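Local coordinates for protein insecticidal Delta-Endotoxin Cry8Ea1 (Bacillus Thuringiensis, PDB 3EB7) that acts as an insecticidal toxin against larvae of the underground pest Holotrichia parallela, probably by forming pores in gut-cell membranes as other three-domain Cry toxins do, at residues 24-29 with 151-156; 44-49 with 70-75; 80-85 with 110-115; 87-92 with 103-108. All blocks are in the same frame, centred on the assembly; numbering follows the deposited sequence.

Contact 1: 24-29 with 151-156; sequences PLVGPI and SIFGEE
The F153 ring has I29 CG2 at its edge, in the ring plane, 4.0 Å from CE1. One face is covered from within its own segment by I152 CB, which stands over the ring centre. The contact belongs to the helical bundle of the N-terminal endotoxin domain. It joins the start of helix 26-40 to the late part of helix 133-153.

I29 and F153 meet tip to tip, with I29 CD1 3.7 Å from F153 CZ. The same methyl also meets I152 CD1 at 3.7 Å. The V26 and F153 side chains cross at about a right angle, with V26 CB 3.9 Å from F153 CE2. No hydrogen bond crosses here; the side-chain packing is apolar. W92 of helix 65-93 extends it, with its ring edge-to-face against F153 and its side chain touching V26. At the loop before helix 26-40 the packing is tight. There I152 CG2, anti to its own backbone N, comes within 3.1 Å of the P24 carbonyl O.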
loop_
_atom_site.group_PDB
_atom_site.type_symbol
_atom_site.label_atom_id
_atom_site.label_comp_id
_atom_site.label_asym_id
_atom_site.label_seq_id
_atom_site.Cartn_x
_atom_site.Cartn_y
_atom_site.Cartn_z
ATOM N N PRO A 24 12.384 -11.617 -15.813
ATOM C CA PRO A 24 12.561 -11.391 -17.257
ATOM C C PRO A 24 12.142 -12.544 -18.185
ATOM O O PRO A 24 12.061 -12.335 -19.400
ATOM C CB PRO A 24 14.065 -11.141 -17.388
ATOM C CG PRO A 24 14.685 -11.772 -16.129
ATOM C CD PRO A 24 13.555 -12.294 -15.244
ATOM N N LEU A 25 11.836 -13.720 -17.621
ATOM C CA LEU A 25 11.526 -14.954 -18.373
ATOM C C LEU A 25 10.113 -14.943 -19.013
ATOM O O LEU A 25 9.128 -14.526 -18.368
ATOM C CB LEU A 25 11.675 -16.146 -17.433
ATOM C CG LEU A 25 13.000 -16.289 -16.651
ATOM C CD1 LEU A 25 12.819 -16.988 -15.309
ATOM C CD2 LEU A 25 14.081 -16.988 -17.481
ATOM N N VAL A 26 10.010 -15.413 -20.266
ATOM C CA VAL A 26 8.729 -15.422 -21.022
ATOM C C VAL A 26 7.612 -16.260 -20.384
ATOM O O VAL A 26 6.444 -15.897 -20.468
ATOM C CB VAL A 26 8.902 -15.787 -22.561
ATOM C CG1 VAL A 26 9.428 -17.207 -22.767
ATOM C CG2 VAL A 26 7.587 -15.600 -23.328
ATOM N N GLY A 27 7.961 -17.373 -19.740
ATOM C CA GLY A 27 6.951 -18.255 -19.120
ATOM C C GLY A 27 6.094 -17.562 -18.064
ATOM O O GLY A 27 4.854 -17.551 -18.174
ATOM N N PRO A 28 6.750 -16.988 -17.024
ATOM C CA PRO A 28 6.099 -16.141 -16.011
ATOM C C PRO A 28 5.268 -14.980 -16.590
ATOM O O PRO A 28 4.173 -14.729 -16.091
ATOM C CB PRO A 28 7.275 -15.619 -15.197
ATOM C CG PRO A 28 8.307 -16.739 -15.314
ATOM C CD PRO A 28 8.190 -17.171 -16.737
ATOM N N ILE A 29 5.771 -14.317 -17.643
ATOM C CA ILE A 29 5.115 -13.179 -18.261
ATOM C C ILE A 29 3.822 -13.604 -18.982
ATOM O O ILE A 29 2.812 -12.889 -18.942
ATOM C CB ILE A 29 6.122 -12.356 -19.150
ATOM C CG1 ILE A 29 7.073 -11.553 -18.251
ATOM C CG2 ILE A 29 5.427 -11.400 -20.178
ATOM C CD1 ILE A 29 8.185 -10.938 -18.987
ATOM N N SER A 151 11.128 -4.121 -23.905
ATOM C CA SER A 151 12.477 -4.216 -23.341
ATOM C C SER A 151 13.047 -5.620 -23.245
ATOM O O SER A 151 14.240 -5.825 -23.399
ATOM C CB SER A 151 12.516 -3.590 -21.950
ATOM O OG SER A 151 12.704 -2.214 -22.090
ATOM N N ILE A 152 12.205 -6.580 -22.931
ATOM C CA ILE A 152 12.649 -7.966 -22.783
ATOM C C ILE A 152 12.661 -8.746 -24.105
ATOM O O ILE A 152 13.511 -9.612 -24.290
ATOM C CB ILE A 152 11.786 -8.702 -21.740
ATOM C CG1 ILE A 152 11.832 -7.931 -20.416
ATOM C CG2 ILE A 152 12.303 -10.113 -21.488
ATOM C CD1 ILE A 152 10.609 -8.153 -19.570
ATOM N N PHE A 153 11.747 -8.419 -25.022
ATOM C CA PHE A 153 11.505 -9.246 -26.191
ATOM C C PHE A 153 11.735 -8.522 -27.514
ATOM O O PHE A 153 11.742 -9.147 -28.565
ATOM C CB PHE A 153 10.073 -9.783 -26.172
ATOM C CG PHE A 153 9.673 -10.478 -24.884
ATOM C CD1 PHE A 153 8.435 -10.193 -24.289
ATOM C CD2 PHE A 153 10.494 -11.451 -24.298
ATOM C CE1 PHE A 153 8.028 -10.826 -23.119
ATOM C CE2 PHE A 153 10.106 -12.103 -23.118
ATOM C CZ PHE A 153 8.866 -11.776 -22.523
ATOM N N GLY A 154 11.914 -7.208 -27.461
ATOM C CA GLY A 154 12.007 -6.393 -28.659
ATOM C C GLY A 154 13.052 -6.841 -29.654
ATOM O O GLY A 154 12.763 -6.998 -30.828
ATOM N N GLU A 155 14.275 -7.040 -29.189
ATOM C CA GLU A 155 15.348 -7.463 -30.068
ATOM C C GLU A 155 15.010 -8.811 -30.729
ATOM O O GLU A 155 15.106 -8.944 -31.956
ATOM C CB GLU A 155 16.671 -7.481 -29.305
ATOM C CG GLU A 155 17.571 -8.668 -29.588
ATOM C CD GLU A 155 18.396 -9.042 -28.359
ATOM O OE1 GLU A 155 18.297 -10.217 -27.884
ATOM O OE2 GLU A 155 19.117 -8.139 -27.861
ATOM N N GLU A 156 14.589 -9.778 -29.911
ATOM C CA GLU A 156 14.039 -11.071 -30.359
ATOM C C GLU A 156 12.992 -10.986 -31.483
ATOM O O GLU A 156 13.009 -11.805 -32.413
ATOM C CB GLU A 156 13.456 -11.789 -29.152
ATOM C CG GLU A 156 13.884 -13.208 -29.042
ATOM C CD GLU A 156 14.529 -13.556 -27.701
ATOM O OE1 GLU A 156 15.491 -14.369 -27.742
ATOM O OE2 GLU A 156 14.092 -13.045 -26.625
#

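Contact 2: 44-49 with 70-75; sequences GKSQWE and KALAEL
W48 and L75 are brought together by matching first torsions. In W48, CG lies anti to the carbonyl carbon (chi1 -56°), and L75 CG is placed the same way (chi1 -70°). The two side chains cross at about a right angle. L75 CD2 sits over one face of the indole, in a CH-pi contact 3.8 Å from the centroid of the six-membered ring. The other methyl, L75 CD1, packs 3.7 Å from W48 CB.

S46 is the N-cap of helix 47-59. Its OG accepts from E49 N at 2.9 Å, with an N-H...O angle of 151°. This hydroxyl also reaches across the contact. A water lies 2.8 Å from S46 OG and donates to L72 O at 3.0 Å, so the cap is tied to the backbone of helix 65-93. Beside this bridge, L72 CD1 comes 3.8 Å from S46 OG, while L72 CD2 comes 3.8 Å from E49 OE1. That carboxylate oxygen has a weak, long ion pair with R68.

The contact joins the first turn of helix 47-59 to helix 65-93 within the N-terminal helical bundle. Helix 133-153 borders it: V135 touches both W48 and L75, and Q138 and L142 touch W48. W41 lies close by, its ring meeting that of W48 and its NE1 hydrogen-bonded to L75 O.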
loop_
_atom_site.group_PDB
_atom_site.type_symbol
_atom_site.label_atom_id
_atom_site.label_comp_id
_atom_site.label_asym_id
_atom_site.label_seq_id
_atom_site.Cartn_x
_atom_site.Cartn_y
_atom_site.Cartn_z
ATOM N N GLY A 44 -18.905 -10.976 -20.434
ATOM C CA GLY A 44 -20.329 -10.791 -20.123
ATOM C C GLY A 44 -20.704 -9.562 -19.305
ATOM O O GLY A 44 -21.900 -9.350 -19.004
ATOM N N LYS A 45 -19.705 -8.759 -18.932
ATOM C CA LYS A 45 -19.842 -7.659 -17.936
ATOM C C LYS A 45 -18.538 -6.849 -17.925
ATOM O O LYS A 45 -17.455 -7.427 -17.999
ATOM C CB LYS A 45 -20.134 -8.226 -16.521
ATOM C CG LYS A 45 -19.362 -7.575 -15.301
ATOM C CD LYS A 45 -20.185 -6.533 -14.414
ATOM C CE LYS A 45 -20.368 -5.144 -15.137
ATOM N NZ LYS A 45 -20.717 -3.929 -14.319
ATOM N N SER A 46 -18.645 -5.525 -17.840
ATOM C CA SER A 46 -17.453 -4.699 -17.825
ATOM C C SER A 46 -16.881 -4.611 -16.439
ATOM O O SER A 46 -17.510 -4.040 -15.534
ATOM C CB SER A 46 -17.714 -3.285 -18.314
ATOM O OG SER A 46 -16.569 -2.509 -17.971
ATOM N N GLN A 47 -15.676 -5.154 -16.267
ATOM C CA GLN A 47 -14.981 -5.007 -14.978
ATOM C C GLN A 47 -14.526 -3.544 -14.777
ATOM O O GLN A 47 -14.440 -3.069 -13.667
ATOM C CB GLN A 47 -13.859 -6.053 -14.835
ATOM C CG GLN A 47 -13.270 -6.219 -13.433
ATOM C CD GLN A 47 -14.267 -6.735 -12.394
ATOM O OE1 GLN A 47 -14.154 -6.409 -11.219
ATOM N NE2 GLN A 47 -15.276 -7.488 -12.835
ATOM N N TRP A 48 -14.310 -2.809 -15.865
ATOM C CA TRP A 48 -13.956 -1.388 -15.782
ATOM C C TRP A 48 -15.097 -0.456 -15.302
ATOM O O TRP A 48 -14.841 0.595 -14.689
ATOM C CB TRP A 48 -13.390 -0.901 -17.122
ATOM C CG TRP A 48 -12.201 -1.729 -17.588
ATOM C CD1 TRP A 48 -12.234 -2.845 -18.351
ATOM C CD2 TRP A 48 -10.828 -1.498 -17.271
ATOM N NE1 TRP A 48 -10.956 -3.327 -18.561
ATOM C CE2 TRP A 48 -10.073 -2.512 -17.910
ATOM C CE3 TRP A 48 -10.158 -0.511 -16.537
ATOM C CZ2 TRP A 48 -8.677 -2.575 -17.823
ATOM C CZ3 TRP A 48 -8.792 -0.567 -16.453
ATOM C CH2 TRP A 48 -8.056 -1.599 -17.079
ATOM N N GLU A 49 -16.342 -0.838 -15.600
ATOM C CA GLU A 49 -17.519 -0.106 -15.111
ATOM C C GLU A 49 -17.556 -0.176 -13.589
ATOM O O GLU A 49 -17.878 0.789 -12.959
ATOM C CB GLU A 49 -18.821 -0.658 -15.734
ATOM C CG GLU A 49 -20.105 -0.337 -14.962
ATOM C CD GLU A 49 -20.526 1.151 -15.027
ATOM O OE1 GLU A 49 -19.825 1.973 -15.648
ATOM O OE2 GLU A 49 -21.592 1.505 -14.440
ATOM N N LYS A 70 -17.922 5.999 -23.956
ATOM C CA LYS A 70 -16.693 5.933 -24.746
ATOM C C LYS A 70 -15.565 5.140 -24.081
ATOM O O LYS A 70 -14.997 4.246 -24.700
ATOM C CB LYS A 70 -16.227 7.334 -25.083
ATOM C CG LYS A 70 -15.239 7.413 -26.194
ATOM C CD LYS A 70 -15.045 8.906 -26.563
ATOM C CE LYS A 70 -13.702 9.132 -27.275
ATOM N NZ LYS A 70 -13.532 10.531 -27.797
ATOM N N ALA A 71 -15.235 5.460 -22.836
ATOM C CA ALA A 71 -14.219 4.714 -22.077
ATOM C C ALA A 71 -14.565 3.203 -22.036
ATOM O O ALA A 71 -13.732 2.370 -22.299
ATOM C CB ALA A 71 -14.093 5.283 -20.672
ATOM N N LEU A 72 -15.818 2.867 -21.767
ATOM C CA LEU A 72 -16.266 1.469 -21.739
ATOM C C LEU A 72 -16.079 0.753 -23.062
ATOM O O LEU A 72 -15.655 -0.411 -23.073
ATOM C CB LEU A 72 -17.737 1.391 -21.284
ATOM C CG LEU A 72 -18.134 1.079 -19.839
ATOM C CD1 LEU A 72 -17.007 1.180 -18.756
ATOM C CD2 LEU A 72 -19.407 1.829 -19.423
ATOM N N ALA A 73 -16.374 1.433 -24.170
ATOM C CA ALA A 73 -16.169 0.854 -25.506
ATOM C C ALA A 73 -14.699 0.650 -25.843
ATOM O O ALA A 73 -14.294 -0.406 -26.333
ATOM C CB ALA A 73 -16.862 1.702 -26.588
ATOM N N GLU A 74 -13.900 1.669 -25.548
ATOM C CA GLU A 74 -12.448 1.605 -25.715
ATOM C C GLU A 74 -11.791 0.540 -24.856
ATOM O O GLU A 74 -10.884 -0.141 -25.322
ATOM C CB GLU A 74 -11.835 2.967 -25.401
ATOM C CG GLU A 74 -12.317 4.053 -26.359
ATOM C CD GLU A 74 -11.730 5.427 -26.054
ATOM O OE1 GLU A 74 -11.604 6.219 -26.990
ATOM O OE2 GLU A 74 -11.403 5.738 -24.893
ATOM N N LEU A 75 -12.229 0.406 -23.607
ATOM C CA LEU A 75 -11.676 -0.625 -22.712
ATOM C C LEU A 75 -12.086 -2.046 -23.101
ATOM O O LEU A 75 -11.326 -3.000 -22.888
ATOM C CB LEU A 75 -12.004 -0.335 -21.239
ATOM C CG LEU A 75 -11.237 0.881 -20.686
ATOM C CD1 LEU A 75 -11.949 1.531 -19.506
ATOM C CD2 LEU A 75 -9.808 0.552 -20.318
HETATM O O HOH W 1 -15.477 -1.903 -20.478
#

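Contact 3: 80-85 with 110-115; sequences NNYQLY and EILDSL
L112 fits among N81, Y82 and Y85 and has the largest share of the contact. Its CD1 stands over the centre of the Y82 ring, 3.9 Å from the centroid and 7° off the normal, a CH-pi contact. CD1 also packs 3.6 Å from Y85 CB. The other methyl, CD2, meets Y82 CD1 at 3.7 Å and N81 CB at 3.8 Å.

N81 lies between I111 and L115 and crosses each at about a right angle. Its OD1 approaches I111 CG2 and its ND2 approaches L115 CD2, both at 3.6 Å. The amide finds its polar partner in its own helix, where ND2 donates to G77 O. The Y85 hydroxyl is hydrogen-bonded to D149 OD2 of helix 133-153.

Helices 65-93 and 99-119 run antiparallel here, at 153°, with local axes 10.0 Å apart. Helix 133-153 borders them, with L146 touching Y85 and L112. Y33 and I37 of helix 26-40 also pack on Y82.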
loop_
_atom_site.group_PDB
_atom_site.type_symbol
_atom_site.label_atom_id
_atom_site.label_comp_id
_atom_site.label_asym_id
_atom_site.label_seq_id
_atom_site.Cartn_x
_atom_site.Cartn_y
_atom_site.Cartn_z
ATOM N N ASN A 80 -10.315 -7.190 -26.155
ATOM C CA ASN A 80 -10.310 -8.077 -27.313
ATOM C C ASN A 80 -8.923 -8.144 -27.931
ATOM O O ASN A 80 -8.461 -9.210 -28.309
ATOM C CB ASN A 80 -11.350 -7.634 -28.370
ATOM C CG ASN A 80 -12.793 -7.714 -27.850
ATOM O OD1 ASN A 80 -13.170 -8.640 -27.105
ATOM N ND2 ASN A 80 -13.606 -6.733 -28.235
ATOM N N ASN A 81 -8.268 -6.987 -28.034
ATOM C CA ASN A 81 -6.910 -6.907 -28.562
ATOM C C ASN A 81 -5.841 -7.517 -27.654
ATOM O O ASN A 81 -4.812 -7.982 -28.139
ATOM C CB ASN A 81 -6.577 -5.459 -28.920
ATOM C CG ASN A 81 -7.198 -5.036 -30.238
ATOM O OD1 ASN A 81 -6.813 -5.526 -31.300
ATOM N ND2 ASN A 81 -8.163 -4.146 -30.179
ATOM N N TYR A 82 -6.093 -7.505 -26.347
ATOM C CA TYR A 82 -5.258 -8.209 -25.384
ATOM C C TYR A 82 -5.324 -9.735 -25.484
ATOM O O TYR A 82 -4.312 -10.385 -25.256
ATOM C CB TYR A 82 -5.585 -7.768 -23.965
ATOM C CG TYR A 82 -4.569 -6.798 -23.402
ATOM C CD1 TYR A 82 -4.861 -5.426 -23.293
ATOM C CD2 TYR A 82 -3.301 -7.259 -22.975
ATOM C CE1 TYR A 82 -3.912 -4.536 -22.775
ATOM C CE2 TYR A 82 -2.367 -6.402 -22.455
ATOM C CZ TYR A 82 -2.674 -5.042 -22.358
ATOM O OH TYR A 82 -1.733 -4.203 -21.845
ATOM N N GLN A 83 -6.498 -10.301 -25.802
ATOM C CA GLN A 83 -6.625 -11.762 -26.031
ATOM C C GLN A 83 -5.747 -12.210 -27.199
ATOM O O GLN A 83 -5.040 -13.200 -27.101
ATOM C CB GLN A 83 -8.070 -12.188 -26.296
ATOM C CG GLN A 83 -9.066 -11.464 -25.419
ATOM C CD GLN A 83 -9.897 -12.401 -24.580
ATOM O OE1 GLN A 83 -9.381 -13.071 -23.660
ATOM N NE2 GLN A 83 -11.206 -12.448 -24.870
ATOM N N LEU A 84 -5.794 -11.441 -28.278
ATOM C CA LEU A 84 -5.021 -11.686 -29.477
ATOM C C LEU A 84 -3.510 -11.549 -29.239
ATOM O O LEU A 84 -2.723 -12.305 -29.799
ATOM C CB LEU A 84 -5.477 -10.747 -30.595
ATOM C CG LEU A 84 -6.966 -10.744 -30.935
ATOM C CD1 LEU A 84 -7.278 -9.595 -31.862
ATOM C CD2 LEU A 84 -7.413 -12.068 -31.565
ATOM N N TYR A 85 -3.116 -10.571 -28.427
ATOM C CA TYR A 85 -1.721 -10.427 -28.017
ATOM C C TYR A 85 -1.297 -11.607 -27.139
ATOM O O TYR A 85 -0.225 -12.165 -27.333
ATOM C CB TYR A 85 -1.511 -9.112 -27.287
ATOM C CG TYR A 85 -0.122 -8.903 -26.751
ATOM C CD1 TYR A 85 1.003 -8.949 -27.601
ATOM C CD2 TYR A 85 0.082 -8.609 -25.395
ATOM C CE1 TYR A 85 2.283 -8.738 -27.095
ATOM C CE2 TYR A 85 1.375 -8.402 -24.877
ATOM C CZ TYR A 85 2.456 -8.453 -25.732
ATOM O OH TYR A 85 3.721 -8.237 -25.229
ATOM N N GLU A 110 2.201 -3.653 -31.119
ATOM C CA GLU A 110 2.171 -2.303 -31.672
ATOM C C GLU A 110 0.755 -1.801 -31.745
ATOM O O GLU A 110 0.505 -0.622 -31.578
ATOM C CB GLU A 110 2.789 -2.268 -33.067
ATOM C CG GLU A 110 4.314 -2.506 -33.125
ATOM C CD GLU A 110 4.826 -2.692 -34.577
ATOM O OE1 GLU A 110 4.086 -2.365 -35.535
ATOM O OE2 GLU A 110 5.968 -3.171 -34.764
ATOM N N ILE A 111 -0.183 -2.705 -31.992
ATOM C CA ILE A 111 -1.609 -2.340 -31.956
ATOM C C ILE A 111 -2.020 -1.944 -30.539
ATOM O O ILE A 111 -2.749 -0.976 -30.359
ATOM C CB ILE A 111 -2.538 -3.472 -32.525
ATOM C CG1 ILE A 111 -2.477 -3.495 -34.071
ATOM C CG2 ILE A 111 -3.982 -3.354 -31.973
ATOM C CD1 ILE A 111 -2.815 -4.839 -34.690
ATOM N N LEU A 112 -1.549 -2.669 -29.528
ATOM C CA LEU A 112 -1.880 -2.297 -28.143
ATOM C C LEU A 112 -1.306 -0.947 -27.778
ATOM O O LEU A 112 -2.024 -0.077 -27.298
ATOM C CB LEU A 112 -1.476 -3.371 -27.133
ATOM C CG LEU A 112 -2.465 -4.531 -27.132
ATOM C CD1 LEU A 112 -1.872 -5.671 -26.373
ATOM C CD2 LEU A 112 -3.862 -4.110 -26.567
ATOM N N ASP A 113 -0.028 -0.754 -28.070
ATOM C CA ASP A 113 0.669 0.476 -27.697
ATOM C C ASP A 113 -0.055 1.656 -28.352
ATOM O O ASP A 113 -0.375 2.668 -27.728
ATOM C CB ASP A 113 2.154 0.375 -28.092
ATOM C CG ASP A 113 2.917 1.667 -27.857
ATOM O OD1 ASP A 113 3.531 2.192 -28.796
ATOM O OD2 ASP A 113 2.888 2.188 -26.733
ATOM N N SER A 114 -0.381 1.486 -29.608
ATOM C CA SER A 114 -1.083 2.525 -30.347
ATOM C C SER A 114 -2.445 2.878 -29.741
ATOM O O SER A 114 -2.802 4.042 -29.680
ATOM C CB SER A 114 -1.211 2.130 -31.816
ATOM O OG SER A 114 -2.439 2.592 -32.330
ATOM N N LEU A 115 -3.175 1.870 -29.269
ATOM C CA LEU A 115 -4.487 2.044 -28.626
ATOM C C LEU A 115 -4.355 2.740 -27.256
ATOM O O LEU A 115 -5.124 3.659 -26.903
ATOM C CB LEU A 115 -5.132 0.656 -28.467
ATOM C CG LEU A 115 -6.192 0.010 -29.392
ATOM C CD1 LEU A 115 -6.519 0.751 -30.652
ATOM C CD2 LEU A 115 -5.881 -1.443 -29.667
#

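Contact 4: 87-92 with 103-108; sequences TALEEW and RDVRNR
A88 CB overlaps the V105 backbone, 3.8 Å from V105 CA, and touches R108 CG at the same distance. The two segments are arms of an antiparallel helical hairpin, made by helices 65-93 and 99-119 in the endotoxin's N-terminal bundle. Small A88 faces the partner helix directly, and the local axes approach to 8.6 Å at an angle of 152°.

V105 is the main side chain on the second arm. Its CG2, anti to the backbone N, meets L89 CD2 at 3.9 Å, and the two side chains cross at about a right angle. Its CG1 reaches W92 obliquely, 4.3 Å from W92 CG. W157 touches V105 as well and stacks edge-to-face with W92. Y33 of helix 26-40 packs on L89.

D104 and R108 lie one turn apart on the second arm, at the margin of this apolar core. The R108 chain bends at CB-CG (chi2 -64°). Its NE forms a long salt bridge of 3.6 Å to D104 OD2.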
loop_
_atom_site.group_PDB
_atom_site.type_symbol
_atom_site.label_atom_id
_atom_site.label_comp_id
_atom_site.label_asym_id
_atom_site.label_seq_id
_atom_site.Cartn_x
_atom_site.Cartn_y
_atom_site.Cartn_z
ATOM N N THR A 87 -2.607 -14.645 -27.262
ATOM C CA THR A 87 -2.542 -15.807 -28.146
ATOM C C THR A 87 -1.284 -15.760 -29.039
ATOM O O THR A 87 -0.661 -16.792 -29.270
ATOM C CB THR A 87 -3.839 -15.982 -28.972
ATOM O OG1 THR A 87 -4.919 -16.262 -28.078
ATOM C CG2 THR A 87 -3.726 -17.145 -29.995
ATOM N N ALA A 88 -0.913 -14.563 -29.497
ATOM C CA ALA A 88 0.318 -14.344 -30.257
ATOM C C ALA A 88 1.611 -14.595 -29.437
ATOM O O ALA A 88 2.602 -15.104 -29.982
ATOM C CB ALA A 88 0.324 -12.955 -30.913
ATOM N N LEU A 89 1.592 -14.257 -28.141
ATOM C CA LEU A 89 2.675 -14.620 -27.223
ATOM C C LEU A 89 2.758 -16.126 -26.992
ATOM O O LEU A 89 3.856 -16.659 -26.811
ATOM C CB LEU A 89 2.501 -13.947 -25.871
ATOM C CG LEU A 89 2.830 -12.463 -25.742
ATOM C CD1 LEU A 89 2.150 -11.902 -24.493
ATOM C CD2 LEU A 89 4.348 -12.232 -25.702
ATOM N N GLU A 90 1.614 -16.811 -26.964
ATOM C CA GLU A 90 1.625 -18.246 -26.701
ATOM C C GLU A 90 2.146 -18.977 -27.920
ATOM O O GLU A 90 2.924 -19.915 -27.786
ATOM C CB GLU A 90 0.248 -18.768 -26.273
ATOM C CG GLU A 90 -0.161 -18.356 -24.851
ATOM C CD GLU A 90 -1.675 -18.488 -24.564
ATOM O OE1 GLU A 90 -2.484 -18.653 -25.515
ATOM O OE2 GLU A 90 -2.065 -18.421 -23.369
ATOM N N GLU A 91 1.742 -18.515 -29.106
ATOM C CA GLU A 91 2.217 -19.098 -30.352
ATOM C C GLU A 91 3.662 -18.707 -30.697
ATOM O O GLU A 91 4.330 -19.415 -31.441
ATOM C CB GLU A 91 1.251 -18.833 -31.517
ATOM C CG GLU A 91 -0.004 -19.756 -31.541
ATOM C CD GLU A 91 0.263 -21.242 -31.112
ATOM O OE1 GLU A 91 1.074 -21.938 -31.784
ATOM O OE2 GLU A 91 -0.349 -21.711 -30.102
ATOM N N TRP A 92 4.148 -17.594 -30.147
ATOM C CA TRP A 92 5.569 -17.257 -30.222
ATOM C C TRP A 92 6.398 -18.165 -29.323
ATOM O O TRP A 92 7.426 -18.682 -29.754
ATOM C CB TRP A 92 5.828 -15.785 -29.867
ATOM C CG TRP A 92 7.289 -15.419 -29.777
ATOM C CD1 TRP A 92 8.232 -15.557 -30.765
ATOM C CD2 TRP A 92 7.973 -14.840 -28.658
ATOM N NE1 TRP A 92 9.461 -15.128 -30.322
ATOM C CE2 TRP A 92 9.336 -14.672 -29.038
ATOM C CE3 TRP A 92 7.579 -14.466 -27.367
ATOM C CZ2 TRP A 92 10.303 -14.138 -28.179
ATOM C CZ3 TRP A 92 8.540 -13.939 -26.506
ATOM C CH2 TRP A 92 9.893 -13.776 -26.918
ATOM N N ARG A 103 6.218 -11.678 -36.576
ATOM C CA ARG A 103 5.512 -10.555 -37.157
ATOM C C ARG A 103 4.172 -10.377 -36.445
ATOM O O ARG A 103 3.729 -9.242 -36.225
ATOM C CB ARG A 103 5.300 -10.779 -38.665
ATOM C CG ARG A 103 5.466 -9.526 -39.523
ATOM C CD ARG A 103 5.248 -9.817 -41.031
ATOM N NE ARG A 103 6.200 -10.797 -41.574
ATOM C CZ ARG A 103 5.870 -11.811 -42.384
ATOM N NH1 ARG A 103 4.603 -12.018 -42.750
ATOM N NH2 ARG A 103 6.808 -12.649 -42.824
ATOM N N ASP A 104 3.557 -11.502 -36.063
ATOM C CA ASP A 104 2.259 -11.507 -35.422
ATOM C C ASP A 104 2.280 -10.901 -34.030
ATOM O O ASP A 104 1.445 -10.052 -33.717
ATOM C CB ASP A 104 1.708 -12.924 -35.339
ATOM C CG ASP A 104 0.179 -12.959 -35.229
ATOM O OD1 ASP A 104 -0.363 -14.060 -34.950
ATOM O OD2 ASP A 104 -0.491 -11.911 -35.421
ATOM N N VAL A 105 3.215 -11.361 -33.202
ATOM C CA VAL A 105 3.394 -10.866 -31.838
ATOM C C VAL A 105 3.825 -9.397 -31.836
ATOM O O VAL A 105 3.311 -8.603 -31.059
ATOM C CB VAL A 105 4.368 -11.771 -30.994
ATOM C CG1 VAL A 105 5.791 -11.749 -31.529
ATOM C CG2 VAL A 105 4.348 -11.398 -29.527
ATOM N N ARG A 106 4.750 -9.034 -32.716
ATOM C CA ARG A 106 5.202 -7.660 -32.829
ATOM C C ARG A 106 4.022 -6.753 -33.225
ATOM O O ARG A 106 3.800 -5.693 -32.634
ATOM C CB ARG A 106 6.309 -7.595 -33.870
ATOM C CG ARG A 106 6.985 -6.270 -34.007
ATOM C CD ARG A 106 7.647 -6.108 -35.387
ATOM N NE ARG A 106 8.459 -7.275 -35.741
ATOM C CZ ARG A 106 8.698 -7.678 -36.987
ATOM N NH1 ARG A 106 8.187 -7.004 -38.023
ATOM N NH2 ARG A 106 9.448 -8.765 -37.197
ATOM N N ASN A 107 3.266 -7.200 -34.225
ATOM C CA ASN A 107 2.092 -6.499 -34.726
ATOM C C ASN A 107 0.986 -6.320 -33.658
ATOM O O ASN A 107 0.373 -5.272 -33.574
ATOM C CB ASN A 107 1.611 -7.208 -36.018
ATOM C CG ASN A 107 0.150 -6.911 -36.382
ATOM O OD1 ASN A 107 -0.217 -5.770 -36.712
ATOM N ND2 ASN A 107 -0.687 -7.966 -36.371
ATOM N N ARG A 108 0.768 -7.320 -32.812
ATOM C CA ARG A 108 -0.275 -7.229 -31.788
ATOM C C ARG A 108 0.118 -6.212 -30.704
ATOM O O ARG A 108 -0.732 -5.515 -30.166
ATOM C CB ARG A 108 -0.543 -8.600 -31.132
ATOM C CG ARG A 108 -1.164 -9.654 -32.022
ATOM C CD ARG A 108 -2.537 -9.253 -32.476
ATOM N NE ARG A 108 -3.038 -10.160 -33.514
ATOM C CZ ARG A 108 -3.977 -9.833 -34.413
ATOM N NH1 ARG A 108 -4.536 -8.618 -34.404
ATOM N NH2 ARG A 108 -4.365 -10.732 -35.321
#

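All four contacts lie in the N-terminal helical domain, the part expected to enter membranes in three-domain Cry toxins. Along the chain, contact 1 encloses the rest: contact 2 closes before contact 3 opens, and contact 4 is nested inside contact 3. Contacts 3 and 4 have centres 10 Å apart and touch where R108 packs on L84 and Y85. Contacts 1 and 4 have centres 12 Å apart. Contact 2 lies about 29 Å from contact 1, centre to centre. Contacts 2 to 4 join helix 65-93 to helices 47-59 and 99-119, while contact 1 joins helices 26-40 and 133-153 and meets helix 65-93 through W92.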